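Tryptophan synthase alpha chain (Chlamydia trachomatis, PDB 6V82) probably carries out the aldol cleavage of indoleglycerol phosphate to indole and glyceraldehyde 3-phosphate, the alpha-subunit step of tryptophan synthesis. Local coordinates at residues 41-47 against 90-96; 117-123 against 146-151. All coordinates share one frame; numbering follows the deposited sequence.

Contact 1 of 2, residues 41-47 against 90-96; sequences DILELGF and VPLILYS
E44 and I93 face each other on neighbouring parallel strands of the TIM barrel, strand 42-46 beside strand 92-96, with their side chains on the inner face. The backbones form a regular parallel ladder in which L43 and L45 each donate to and accept from the other strand, and F47 N adds a last bond to Y95 O.

The side chain of E44, the predicted proton acceptor, leaves CB on the face shared with I93 and Y95. Its CG, anti to the backbone N (chi1 -175°), lies 3.6 Å from Y95 CB. Beyond it the carboxylate and tyrosine ring planes are only 6° apart, though OE1 approaches the ring obliquely, 3.8 Å from Y95 CD1. OE2 turns to the other neighbour, 3.8 Å from I93 CG2. Each oxygen also has a polar partner across the barrel: OE1 a salt bridge with R205, OE2 a hydrogen bond with Y173. These two partners, one to each oxygen, probably fix the rotation of the carboxylate, while I93 and Y95 pack beside it. Y95 OH in turn bonds D55, the second predicted proton acceptor, so this face lines the probable active site.

On the outer face L43 and L92 lie side by side, pointing the same way, with L92 CD2 against L43 CB at 3.4 Å. Helix 25-37 packs on L43 and helix 73-84 on L92. L94 CD1 comes 3.3 Å from L45 O. Beside F47 and S96 one water donates to both F47 O (2.9 Å) and S96 OG (2.7 Å).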
loop_
_atom_site.group_PDB
_atom_site.type_symbol
_atom_site.label_atom_id
_atom_site.label_comp_id
_atom_site.label_asym_id
_atom_site.label_seq_id
_atom_site.Cartn_x
_atom_site.Cartn_y
_atom_site.Cartn_z
ATOM N N ASP A 41 -40.865 2.614 -43.152
ATOM C CA ASP A 41 -41.342 1.412 -43.834
ATOM C C ASP A 41 -41.158 0.145 -43.017
ATOM O O ASP A 41 -41.888 -0.836 -43.217
ATOM C CB ASP A 41 -40.627 1.236 -45.176
ATOM C CG ASP A 41 -40.768 2.449 -46.085
ATOM O OD1 ASP A 41 -39.747 3.129 -46.333
ATOM O OD2 ASP A 41 -41.900 2.719 -46.556
ATOM N N ILE A 42 -40.193 0.136 -42.112
ATOM C CA ILE A 42 -39.881 -1.031 -41.308
ATOM C C ILE A 42 -39.562 -0.540 -39.910
ATOM O O ILE A 42 -38.709 0.335 -39.743
ATOM C CB ILE A 42 -38.685 -1.811 -41.884
ATOM C CG1 ILE A 42 -39.024 -2.381 -43.259
ATOM C CG2 ILE A 42 -38.244 -2.892 -40.909
ATOM C CD1 ILE A 42 -37.846 -3.001 -43.973
ATOM N N LEU A 43 -40.237 -1.086 -38.912
ATOM C CA LEU A 43 -39.921 -0.769 -37.528
ATOM C C LEU A 43 -38.882 -1.746 -36.998
ATOM O O LEU A 43 -39.031 -2.961 -37.151
ATOM C CB LEU A 43 -41.171 -0.814 -36.653
ATOM C CG LEU A 43 -42.038 0.415 -36.845
ATOM C CD1 LEU A 43 -43.223 0.376 -35.913
ATOM C CD2 LEU A 43 -41.203 1.677 -36.642
ATOM N N GLU A 44 -37.822 -1.215 -36.394
ATOM C CA GLU A 44 -36.851 -2.032 -35.679
ATOM C C GLU A 44 -37.085 -1.783 -34.205
ATOM O O GLU A 44 -36.774 -0.701 -33.696
ATOM C CB GLU A 44 -35.414 -1.723 -36.071
ATOM C CG GLU A 44 -34.419 -2.679 -35.404
ATOM C CD GLU A 44 -33.140 -2.871 -36.217
ATOM O OE1 GLU A 44 -32.052 -2.466 -35.733
ATOM O OE2 GLU A 44 -33.229 -3.422 -37.342
ATOM N N LEU A 45 -37.640 -2.783 -33.535
ATOM C CA LEU A 45 -38.092 -2.671 -32.159
ATOM C C LEU A 45 -37.039 -3.289 -31.238
ATOM O O LEU A 45 -36.750 -4.492 -31.324
ATOM C CB LEU A 45 -39.457 -3.345 -32.016
ATOM C CG LEU A 45 -40.242 -3.058 -30.749
ATOM C CD1 LEU A 45 -40.539 -1.564 -30.615
ATOM C CD2 LEU A 45 -41.526 -3.870 -30.779
ATOM N N GLY A 46 -36.444 -2.463 -30.377
ATOM C CA GLY A 46 -35.388 -2.943 -29.508
ATOM C C GLY A 46 -35.912 -3.611 -28.252
ATOM O O GLY A 46 -36.686 -3.005 -27.498
ATOM N N PHE A 47 -35.538 -4.873 -28.052
ATOM C CA PHE A 47 -35.672 -5.538 -26.761
ATOM C C PHE A 47 -34.576 -4.973 -25.858
ATOM O O PHE A 47 -33.385 -5.232 -26.103
ATOM C CB PHE A 47 -35.558 -7.064 -26.928
ATOM C CG PHE A 47 -36.133 -7.876 -25.777
ATOM C CD1 PHE A 47 -36.689 -9.133 -26.014
ATOM C CD2 PHE A 47 -36.094 -7.409 -24.469
ATOM C CE1 PHE A 47 -37.212 -9.915 -24.968
ATOM C CE2 PHE A 47 -36.620 -8.179 -23.414
ATOM C CZ PHE A 47 -37.181 -9.436 -23.671
ATOM N N VAL A 90 -46.733 -3.115 -42.158
ATOM C CA VAL A 90 -45.372 -2.695 -41.839
ATOM C C VAL A 90 -44.590 -3.825 -41.183
ATOM O O VAL A 90 -44.997 -4.333 -40.129
ATOM C CB VAL A 90 -45.388 -1.460 -40.928
ATOM C CG1 VAL A 90 -44.000 -1.155 -40.449
ATOM C CG2 VAL A 90 -45.961 -0.264 -41.685
ATOM N N PRO A 91 -43.472 -4.247 -41.769
ATOM C CA PRO A 91 -42.634 -5.273 -41.132
ATOM C C PRO A 91 -42.082 -4.808 -39.791
ATOM O O PRO A 91 -41.741 -3.636 -39.620
ATOM C CB PRO A 91 -41.508 -5.483 -42.148
ATOM C CG PRO A 91 -42.103 -5.064 -43.451
ATOM C CD PRO A 91 -43.040 -3.938 -43.141
ATOM N N LEU A 92 -41.995 -5.742 -38.836
ATOM C CA LEU A 92 -41.412 -5.493 -37.516
ATOM C C LEU A 92 -40.195 -6.386 -37.320
ATOM O O LEU A 92 -40.309 -7.616 -37.382
ATOM C CB LEU A 92 -42.420 -5.754 -36.397
ATOM C CG LEU A 92 -43.682 -4.895 -36.422
ATOM C CD1 LEU A 92 -44.654 -5.327 -35.340
ATOM C CD2 LEU A 92 -43.307 -3.446 -36.252
ATOM N N ILE A 93 -39.040 -5.762 -37.091
ATOM C CA ILE A 93 -37.799 -6.448 -36.740
ATOM C C ILE A 93 -37.633 -6.361 -35.231
ATOM O O ILE A 93 -37.595 -5.258 -34.667
ATOM C CB ILE A 93 -36.580 -5.816 -37.436
ATOM C CG1 ILE A 93 -36.784 -5.680 -38.943
ATOM C CG2 ILE A 93 -35.341 -6.625 -37.142
ATOM C CD1 ILE A 93 -37.276 -6.950 -39.588
ATOM N N LEU A 94 -37.529 -7.503 -34.562
ATOM C CA LEU A 94 -37.102 -7.478 -33.170
ATOM C C LEU A 94 -35.580 -7.428 -33.138
ATOM O O LEU A 94 -34.906 -8.341 -33.634
ATOM C CB LEU A 94 -37.606 -8.685 -32.395
ATOM C CG LEU A 94 -37.331 -8.496 -30.903
ATOM C CD1 LEU A 94 -38.168 -7.357 -30.384
ATOM C CD2 LEU A 94 -37.616 -9.775 -30.113
ATOM N N TYR A 95 -35.043 -6.349 -32.581
ATOM C CA TYR A 95 -33.617 -6.204 -32.361
ATOM C C TYR A 95 -33.321 -6.512 -30.902
ATOM O O TYR A 95 -33.962 -5.940 -30.010
ATOM C CB TYR A 95 -33.167 -4.789 -32.715
ATOM C CG TYR A 95 -31.771 -4.469 -32.281
ATOM C CD1 TYR A 95 -30.680 -4.837 -33.064
ATOM C CD2 TYR A 95 -31.539 -3.779 -31.093
ATOM C CE1 TYR A 95 -29.385 -4.534 -32.670
ATOM C CE2 TYR A 95 -30.249 -3.459 -30.693
ATOM C CZ TYR A 95 -29.176 -3.843 -31.483
ATOM O OH TYR A 95 -27.899 -3.546 -31.071
ATOM N N SER A 96 -32.359 -7.410 -30.661
ATOM C CA SER A 96 -32.158 -7.890 -29.300
ATOM C C SER A 96 -30.751 -8.419 -29.095
ATOM O O SER A 96 -30.063 -8.835 -30.035
ATOM C CB SER A 96 -33.167 -8.991 -28.955
ATOM O OG SER A 96 -32.876 -9.575 -27.713
HETATM O O HOH W 1 -32.132 -7.817 -25.812
#

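Contact 2 of 2, residues 117-123 against 146-151; sequences INGVCVI and LDPILL
G119 and D147 bring strands 119-122 and 147-153 closest together, with G119 CA only 3.1 Å from D147 O. The two strands and helix 136-144 form a beta-alpha-beta unit of the barrel, and three backbone bonds link 117-123 to 146-151: D147 N to N118 O, V120 N to D147 O, and I149 N to V120 O. In each the donor is tilted 21-33° from the carbonyl plane.

This end is also tightly filled by side chains. L146 splits its two methyls between neighbours, CD2 lying 3.3 Å from I117 O and CD1 4.0 Å from V120 CG2. L141 of helix 136-144 touches both L146 and V120 from outside the barrel.

Past I149 the direct ladder stops and the strands part, leaving the CA atoms of I123 and L151 8.0 Å from each other. A water fills the step, accepting from V122 N at 2.8 Å and donating to I149 O at 2.9 Å. Contact here is mainly through side chains. C121 extends SG anti to its own N (chi1 -178°), which carries the sulfur to 3.5 Å from L151 CD1, and I123 CD1 reaches L151 CD2 at 3.8 Å.

The relayed bond implies that the water satisfies both the amide of V122 and the carbonyl of I149 where they are too far apart to bond directly, within a mostly apolar surround, while thiol and methyl groups bridge the wider gap near the predicted catalytic residues.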
loop_
_atom_site.group_PDB
_atom_site.type_symbol
_atom_site.label_atom_id
_atom_site.label_comp_id
_atom_site.label_asym_id
_atom_site.label_seq_id
_atom_site.Cartn_x
_atom_site.Cartn_y
_atom_site.Cartn_z
ATOM N N ILE A 117 -44.261 -10.023 -34.986
ATOM C CA ILE A 117 -42.844 -9.898 -35.338
ATOM C C ILE A 117 -42.566 -10.692 -36.611
ATOM O O ILE A 117 -43.090 -11.796 -36.798
ATOM C CB ILE A 117 -41.938 -10.379 -34.190
ATOM C CG1 ILE A 117 -42.056 -9.469 -32.952
ATOM C CG2 ILE A 117 -40.491 -10.486 -34.668
ATOM C CD1 ILE A 117 -41.737 -7.993 -33.212
ATOM N N ASN A 118 -41.737 -10.133 -37.499
ATOM C CA ASN A 118 -41.394 -10.784 -38.757
ATOM C C ASN A 118 -39.935 -11.167 -38.874
ATOM O O ASN A 118 -39.614 -12.135 -39.566
ATOM C CB ASN A 118 -41.745 -9.875 -39.941
ATOM C CG ASN A 118 -43.165 -9.363 -39.866
ATOM O OD1 ASN A 118 -43.387 -8.171 -39.648
ATOM N ND2 ASN A 118 -44.144 -10.268 -40.011
ATOM N N GLY A 119 -39.041 -10.425 -38.249
ATOM C CA GLY A 119 -37.633 -10.751 -38.293
ATOM C C GLY A 119 -37.034 -10.554 -36.926
ATOM O O GLY A 119 -37.545 -9.787 -36.104
ATOM N N VAL A 120 -35.939 -11.263 -36.684
ATOM C CA VAL A 120 -35.201 -11.157 -35.436
ATOM C C VAL A 120 -33.744 -10.899 -35.774
ATOM O O VAL A 120 -33.142 -11.629 -36.570
ATOM C CB VAL A 120 -35.358 -12.415 -34.560
ATOM C CG1 VAL A 120 -34.423 -12.344 -33.372
ATOM C CG2 VAL A 120 -36.819 -12.542 -34.078
ATOM N N CYS A 121 -33.197 -9.838 -35.206
ATOM C CA CYS A 121 -31.791 -9.483 -35.360
ATOM C C CYS A 121 -31.115 -9.623 -33.998
ATOM O O CYS A 121 -31.469 -8.914 -33.044
ATOM C CB CYS A 121 -31.651 -8.062 -35.901
ATOM S SG CYS A 121 -29.943 -7.544 -36.177
ATOM N N VAL A 122 -30.182 -10.560 -33.886
ATOM C CA VAL A 122 -29.487 -10.796 -32.628
ATOM C C VAL A 122 -28.055 -10.302 -32.803
ATOM O O VAL A 122 -27.253 -10.923 -33.521
ATOM C CB VAL A 122 -29.543 -12.266 -32.204
ATOM C CG1 VAL A 122 -29.016 -12.404 -30.786
ATOM C CG2 VAL A 122 -30.964 -12.746 -32.252
ATOM N N ILE A 123 -27.741 -9.184 -32.131
ATOM C CA ILE A 123 -26.539 -8.412 -32.459
ATOM C C ILE A 123 -25.273 -9.106 -31.965
ATOM O O ILE A 123 -24.195 -8.915 -32.542
ATOM C CB ILE A 123 -26.651 -6.976 -31.907
ATOM C CG1 ILE A 123 -25.548 -6.085 -32.485
ATOM C CG2 ILE A 123 -26.588 -6.964 -30.395
ATOM C CD1 ILE A 123 -25.703 -5.794 -33.965
ATOM N N LEU A 146 -39.822 -17.023 -38.502
ATOM C CA LEU A 146 -39.223 -15.712 -38.339
ATOM C C LEU A 146 -37.975 -15.620 -39.203
ATOM O O LEU A 146 -37.252 -16.605 -39.386
ATOM C CB LEU A 146 -38.870 -15.451 -36.874
ATOM C CG LEU A 146 -40.027 -15.407 -35.883
ATOM C CD1 LEU A 146 -39.509 -15.523 -34.458
ATOM C CD2 LEU A 146 -40.821 -14.128 -36.059
ATOM N N ASP A 147 -37.729 -14.428 -39.747
ATOM C CA ASP A 147 -36.552 -14.200 -40.577
ATOM C C ASP A 147 -35.365 -13.812 -39.708
ATOM O O ASP A 147 -35.418 -12.768 -39.041
ATOM C CB ASP A 147 -36.810 -13.102 -41.593
ATOM C CG ASP A 147 -37.742 -13.538 -42.695
ATOM O OD1 ASP A 147 -37.953 -14.762 -42.835
ATOM O OD2 ASP A 147 -38.254 -12.658 -43.419
ATOM N N PRO A 148 -34.287 -14.595 -39.687
ATOM C CA PRO A 148 -33.066 -14.156 -38.997
ATOM C C PRO A 148 -32.367 -13.067 -39.803
ATOM O O PRO A 148 -32.003 -13.271 -40.965
ATOM C CB PRO A 148 -32.223 -15.434 -38.912
ATOM C CG PRO A 148 -33.122 -16.559 -39.363
ATOM C CD PRO A 148 -34.142 -15.943 -40.257
ATOM N N ILE A 149 -32.187 -11.904 -39.181
ATOM C CA ILE A 149 -31.599 -10.736 -39.829
ATOM C C ILE A 149 -30.139 -10.659 -39.406
ATOM O O ILE A 149 -29.832 -10.322 -38.256
ATOM C CB ILE A 149 -32.346 -9.449 -39.462
ATOM C CG1 ILE A 149 -33.846 -9.629 -39.635
ATOM C CG2 ILE A 149 -31.892 -8.318 -40.344
ATOM C CD1 ILE A 149 -34.258 -9.915 -41.070
ATOM N N LEU A 150 -29.231 -10.958 -40.327
ATOM C CA LEU A 150 -27.822 -11.099 -39.992
ATOM C C LEU A 150 -27.044 -9.882 -40.477
ATOM O O LEU A 150 -27.541 -9.086 -41.272
ATOM C CB LEU A 150 -27.257 -12.385 -40.601
ATOM C CG LEU A 150 -27.372 -13.665 -39.767
ATOM C CD1 LEU A 150 -28.766 -13.868 -39.210
ATOM C CD2 LEU A 150 -26.963 -14.870 -40.597
ATOM N N LEU A 151 -25.817 -9.735 -39.968
ATOM C CA LEU A 151 -24.945 -8.602 -40.271
ATOM C C LEU A 151 -23.628 -9.102 -40.856
ATOM O O LEU A 151 -23.000 -10.006 -40.295
ATOM C CB LEU A 151 -24.659 -7.762 -39.022
ATOM C CG LEU A 151 -25.739 -6.840 -38.444
ATOM C CD1 LEU A 151 -26.687 -7.573 -37.523
ATOM C CD2 LEU A 151 -25.066 -5.698 -37.699
HETATM O O HOH W 2 -29.248 -12.042 -36.030
#

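How the contacts relate
Both contacts are buried pairings in one parallel barrel sheet, and they meet directly: strands 92-96 and 119-122 are neighbours, with L94 N and L94 O probably hydrogen-bonded to G119 O and C121 N. The centre of contact 1 lies about 4 Å, and that of contact 2 about 7 Å, from the centre of the chain. Contact 1, the more central and the larger, keeps a direct backbone ladder throughout and presents charged and aromatic groups to the barrel interior. Contact 2 is more apolar on its inner side and gives way to a water at the broken second strand. Y95 OH packs on I123 CG2, joining the two along the probable catalytic face.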